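Peroxinectin A (Dictyostelium discoideum, PDB 6ERC) uses hydrogen peroxide at its haem to oxidise phenolic donors and also iodide and thiocyanate, as a secreted peroxidase of a social amoeba. Local coordinates at residues 24-38 against 130-144. Numbering follows the deposited sequence.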
# COMPACT_ATOMS: atom_id res chain seq x y z
N THR A 24 15.80 3.49 -6.29
CA THR A 24 16.27 2.76 -7.46
C THR A 24 15.13 2.53 -8.45
O THR A 24 13.96 2.41 -8.03
CB THR A 24 16.88 1.40 -7.08
OG1 THR A 24 15.90 0.61 -6.39
CG2 THR A 24 18.10 1.59 -6.20
N PRO A 25 15.41 2.47 -9.75
CA PRO A 25 14.34 2.31 -10.74
C PRO A 25 13.50 1.07 -10.45
O PRO A 25 13.98 0.06 -9.93
CB PRO A 25 15.07 2.18 -12.08
CG PRO A 25 16.50 2.61 -11.84
CD PRO A 25 16.71 2.83 -10.37
N PHE A 26 12.21 1.18 -10.78
CA PHE A 26 11.32 0.03 -10.71
C PHE A 26 11.69 -1.00 -11.76
O PHE A 26 12.44 -0.74 -12.71
CB PHE A 26 9.85 0.45 -10.91
CG PHE A 26 9.24 1.11 -9.71
CD1 PHE A 26 8.81 0.36 -8.63
CD2 PHE A 26 9.05 2.48 -9.67
CE1 PHE A 26 8.23 0.96 -7.53
CE2 PHE A 26 8.46 3.09 -8.58
CZ PHE A 26 8.05 2.33 -7.50
N ILE A 27 11.14 -2.20 -11.59
CA ILE A 27 11.26 -3.26 -12.58
C ILE A 27 10.04 -3.21 -13.49
O ILE A 27 8.99 -2.66 -13.15
CB ILE A 27 11.40 -4.65 -11.89
CG1 ILE A 27 12.69 -4.71 -11.06
CG2 ILE A 27 11.38 -5.79 -12.89
CD1 ILE A 27 13.97 -4.57 -11.88
N ARG A 28 10.19 -3.78 -14.69
CA ARG A 28 9.09 -3.89 -15.65
C ARG A 28 8.86 -5.36 -15.97
O ARG A 28 9.80 -6.08 -16.32
CB ARG A 28 9.40 -3.12 -16.93
CG ARG A 28 9.49 -1.61 -16.77
CD ARG A 28 8.13 -0.94 -16.83
NE ARG A 28 8.25 0.51 -16.72
CZ ARG A 28 7.24 1.37 -16.76
NH1 ARG A 28 6.00 0.93 -16.91
NH2 ARG A 28 7.47 2.67 -16.65
N LEU A 29 7.61 -5.80 -15.84
CA LEU A 29 7.22 -7.09 -16.39
C LEU A 29 6.91 -7.00 -17.88
O LEU A 29 7.09 -7.98 -18.61
CB LEU A 29 6.00 -7.64 -15.65
CG LEU A 29 6.09 -7.72 -14.13
CD1 LEU A 29 4.80 -8.31 -13.57
CD2 LEU A 29 7.29 -8.53 -13.69
N ALA A 30 6.46 -5.83 -18.33
CA ALA A 30 6.09 -5.61 -19.72
C ALA A 30 6.66 -4.28 -20.19
O ALA A 30 6.77 -3.33 -19.41
CB ALA A 30 4.56 -5.61 -19.89
N ASN A 31 7.03 -4.22 -21.47
CA ASN A 31 7.55 -2.98 -22.02
C ASN A 31 6.54 -1.85 -21.80
O ASN A 31 5.34 -2.05 -22.01
CB ASN A 31 7.84 -3.13 -23.51
CG ASN A 31 9.08 -3.94 -23.79
OD1 ASN A 31 10.19 -3.39 -23.86
ND2 ASN A 31 8.92 -5.24 -23.94
N PRO A 32 6.98 -0.67 -21.38
CA PRO A 32 6.06 0.47 -21.31
C PRO A 32 5.87 1.12 -22.67
O PRO A 32 6.73 1.06 -23.54
CB PRO A 32 6.76 1.42 -20.33
CG PRO A 32 8.20 1.11 -20.47
CD PRO A 32 8.30 -0.35 -20.79
N ILE A 33 4.70 1.75 -22.84
CA ILE A 33 4.45 2.59 -24.00
C ILE A 33 4.98 3.99 -23.70
O ILE A 33 5.06 4.40 -22.54
CB ILE A 33 2.96 2.62 -24.38
CG1 ILE A 33 2.10 3.10 -23.21
CG2 ILE A 33 2.50 1.25 -24.85
CD1 ILE A 33 0.66 3.42 -23.61
N LYS A 34 5.35 4.72 -24.75
CA LYS A 34 5.93 6.05 -24.57
C LYS A 34 5.04 6.91 -23.70
O LYS A 34 3.85 7.07 -23.97
CB LYS A 34 6.14 6.71 -25.94
CG LYS A 34 7.07 5.94 -26.87
CD LYS A 34 7.64 6.83 -27.97
CE LYS A 34 6.55 7.41 -28.86
NZ LYS A 34 7.13 8.21 -29.98
N PHE A 35 5.62 7.46 -22.63
CA PHE A 35 4.89 8.31 -21.70
C PHE A 35 5.37 9.75 -21.70
O PHE A 35 4.79 10.58 -20.98
CB PHE A 35 4.96 7.73 -20.27
CG PHE A 35 6.35 7.33 -19.84
CD1 PHE A 35 7.23 8.27 -19.32
CD2 PHE A 35 6.77 6.02 -19.93
CE1 PHE A 35 8.49 7.91 -18.92
CE2 PHE A 35 8.04 5.65 -19.53
CZ PHE A 35 8.90 6.59 -19.02
N ASN A 36 6.39 10.08 -22.48
CA ASN A 36 6.82 11.46 -22.69
C ASN A 36 7.05 12.18 -21.35
O ASN A 36 6.33 13.10 -20.97
CB ASN A 36 5.79 12.20 -23.55
CG ASN A 36 6.34 13.47 -24.15
OD1 ASN A 36 7.03 13.44 -25.16
ND2 ASN A 36 6.01 14.60 -23.54
N LYS A 37 8.09 11.72 -20.66
CA LYS A 37 8.36 12.15 -19.29
C LYS A 37 8.29 13.66 -19.14
O LYS A 37 7.54 14.19 -18.31
CB LYS A 37 9.73 11.63 -18.84
CG LYS A 37 10.05 11.93 -17.38
CD LYS A 37 11.54 11.81 -17.09
CE LYS A 37 12.33 13.00 -17.63
NZ LYS A 37 11.93 14.29 -16.98
N ASN A 38 9.09 14.38 -19.93
CA ASN A 38 9.22 15.82 -19.75
C ASN A 38 7.94 16.59 -20.08
O ASN A 38 7.80 17.74 -19.66
CB ASN A 38 10.38 16.35 -20.60
CG ASN A 38 11.72 15.82 -20.14
OD1 ASN A 38 11.95 15.63 -18.94
ND2 ASN A 38 12.61 15.57 -21.09
N LYS A 130 13.30 -4.18 -19.95
CA LYS A 130 12.10 -3.79 -20.69
C LYS A 130 11.87 -2.29 -20.46
O LYS A 130 11.34 -1.89 -19.42
CB LYS A 130 10.89 -4.61 -20.24
CG LYS A 130 10.98 -6.09 -20.55
CD LYS A 130 9.74 -6.83 -20.06
CE LYS A 130 9.86 -8.33 -20.28
NZ LYS A 130 9.94 -8.69 -21.72
N THR A 131 12.26 -1.48 -21.43
CA THR A 131 12.03 -0.04 -21.36
C THR A 131 11.39 0.39 -22.68
O THR A 131 10.87 -0.43 -23.45
CB THR A 131 13.33 0.72 -21.08
OG1 THR A 131 13.05 2.12 -20.92
CG2 THR A 131 14.33 0.54 -22.22
N VAL A 132 11.42 1.70 -22.94
CA VAL A 132 10.96 2.25 -24.21
C VAL A 132 11.72 3.54 -24.47
O VAL A 132 12.07 4.27 -23.55
CB VAL A 132 9.43 2.51 -24.22
CG1 VAL A 132 9.05 3.60 -23.22
CG2 VAL A 132 8.97 2.87 -25.62
N VAL A 133 11.99 3.80 -25.75
CA VAL A 133 12.62 5.06 -26.14
C VAL A 133 11.58 6.17 -26.01
O VAL A 133 10.59 6.19 -26.75
CB VAL A 133 13.18 4.98 -27.57
CG1 VAL A 133 13.63 6.36 -28.05
CG2 VAL A 133 14.34 4.00 -27.62
N ASP A 134 11.80 7.08 -25.07
CA ASP A 134 10.89 8.20 -24.90
C ASP A 134 10.85 9.05 -26.17
O ASP A 134 11.67 8.91 -27.08
CB ASP A 134 11.32 9.05 -23.70
CG ASP A 134 10.21 9.96 -23.21
OD1 ASP A 134 9.33 9.46 -22.48
OD2 ASP A 134 10.23 11.16 -23.54
N GLU A 135 9.88 9.96 -26.21
CA GLU A 135 9.69 10.79 -27.38
C GLU A 135 10.80 11.82 -27.55
O GLU A 135 10.92 12.41 -28.63
CB GLU A 135 8.32 11.47 -27.29
CG GLU A 135 7.24 10.51 -26.79
CD GLU A 135 5.83 11.04 -26.95
OE1 GLU A 135 5.62 11.97 -27.75
OE2 GLU A 135 4.93 10.50 -26.25
N ASP A 136 11.62 12.04 -26.52
CA ASP A 136 12.80 12.89 -26.65
C ASP A 136 14.05 12.10 -27.02
O ASP A 136 15.14 12.67 -27.06
CB ASP A 136 13.04 13.66 -25.34
CG ASP A 136 13.43 12.75 -24.18
OD1 ASP A 136 14.63 12.41 -24.06
OD2 ASP A 136 12.54 12.37 -23.40
N GLY A 137 13.91 10.81 -27.30
CA GLY A 137 15.02 10.00 -27.77
C GLY A 137 15.81 9.30 -26.68
O GLY A 137 16.86 8.73 -26.99
N LYS A 138 15.34 9.32 -25.44
CA LYS A 138 16.04 8.68 -24.33
C LYS A 138 15.08 7.74 -23.61
O LYS A 138 13.87 7.75 -23.85
CB LYS A 138 16.60 9.72 -23.37
CG LYS A 138 17.55 10.72 -24.02
CD LYS A 138 18.02 11.79 -23.05
CE LYS A 138 18.82 12.88 -23.75
NZ LYS A 138 19.28 13.93 -22.79
N CYS A 139 15.63 6.93 -22.72
CA CYS A 139 14.86 5.94 -21.98
C CYS A 139 14.82 6.30 -20.51
O CYS A 139 15.85 6.61 -19.90
CB CYS A 139 15.43 4.54 -22.18
SG CYS A 139 15.30 3.94 -23.87
N TYR A 140 13.62 6.24 -19.94
CA TYR A 140 13.40 6.60 -18.54
C TYR A 140 12.68 5.49 -17.79
O TYR A 140 11.92 4.71 -18.37
CB TYR A 140 12.57 7.89 -18.38
CG TYR A 140 13.22 9.07 -19.03
CD1 TYR A 140 12.82 9.49 -20.28
CD2 TYR A 140 14.25 9.77 -18.41
CE1 TYR A 140 13.40 10.56 -20.91
CE2 TYR A 140 14.84 10.85 -19.02
CZ TYR A 140 14.42 11.25 -20.27
OH TYR A 140 15.01 12.33 -20.88
N GLU A 141 12.93 5.47 -16.49
CA GLU A 141 12.26 4.54 -15.59
C GLU A 141 11.89 5.25 -14.30
O GLU A 141 12.63 6.13 -13.84
CB GLU A 141 13.16 3.33 -15.30
CG GLU A 141 12.50 2.22 -14.48
CD GLU A 141 11.13 1.83 -15.02
OE1 GLU A 141 10.12 2.43 -14.58
OE2 GLU A 141 11.05 0.93 -15.88
N GLN A 142 10.73 4.90 -13.76
CA GLN A 142 10.29 5.53 -12.52
C GLN A 142 11.10 5.03 -11.33
O GLN A 142 11.64 3.91 -11.33
CB GLN A 142 8.79 5.28 -12.28
CG GLN A 142 7.86 6.21 -13.05
CD GLN A 142 7.78 5.89 -14.53
OE1 GLN A 142 7.75 4.72 -14.92
NE2 GLN A 142 7.74 6.92 -15.36
N ILE A 143 11.20 5.88 -10.32
CA ILE A 143 12.08 5.66 -9.16
C ILE A 143 11.23 5.26 -7.96
O ILE A 143 10.26 5.94 -7.61
CB ILE A 143 12.94 6.90 -8.84
CG1 ILE A 143 14.09 7.06 -9.87
CG2 ILE A 143 13.49 6.81 -7.40
CD1 ILE A 143 15.40 6.37 -9.48
N ASN A 144 11.61 4.15 -7.33
CA ASN A 144 10.99 3.72 -6.08
C ASN A 144 11.68 4.44 -4.92
O ASN A 144 12.83 4.15 -4.59
CB ASN A 144 11.09 2.20 -5.90
CG ASN A 144 10.30 1.71 -4.70
OD1 ASN A 144 9.64 2.49 -4.02
ND2 ASN A 144 10.34 0.41 -4.46
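Arg28 meets Glu141 where residues 24-38 leave the edge of a small sheet and run along residues 130-144, a worked example of how a buried ion pair can carry on where strand pairing stops. Followed outward, the arginine rests its CB near the backbone O of Lys130, at 3.4 Å, and CG touches both that oxygen and Glu141 OE2. A bend at chi2 (-85°) brings CD to within 3.6 Å of Glu141 OE2 and sets the guanidinium against the carboxylate, the two planes 39° apart. NE donates in its own plane to the syn lone pair of Glu141 OE2 (3.0 Å, 154°). NH2 is held chiefly by His390 O and only weakly by Glu141 OE1; Gln142 OE1, 2.7 Å from Arg28 NH2, is too poorly angled for a hydrogen bond. Pro32 CB covers the centre of one guanidinium face.

Glu141 OE1 also accepts from Gln142 N and from Asn294, which donates to Gln142 OE1 too. With Glu141 shortened to an alanine, the buried charge of Arg28 would probably lose its mate and NE its acceptor.

Toward the strand end, Phe26 N donates to Gln142 O at 2.8 Å, and the Phe26 ring lies almost parallel to the amide of Asn144, whose CB makes a CH-pi contact over its face and whose OD1 accepts from Leu85 N. At the far end, Asp134 OD1 accepts from Lys37 N at 3.2 Å, and the bent Lys37 chain lays CE over the Tyr140 ring, 3.8 Å from its centroid. Between these sites the Phe35 ring has Gln142 NE2 over one face and Tyr140 O at its edge.

Asn144 N bonds to Thr24 O (3.0 Å), placing strand 24-25 at the border of a four-stranded antiparallel sheet in the animal haem peroxidase fold.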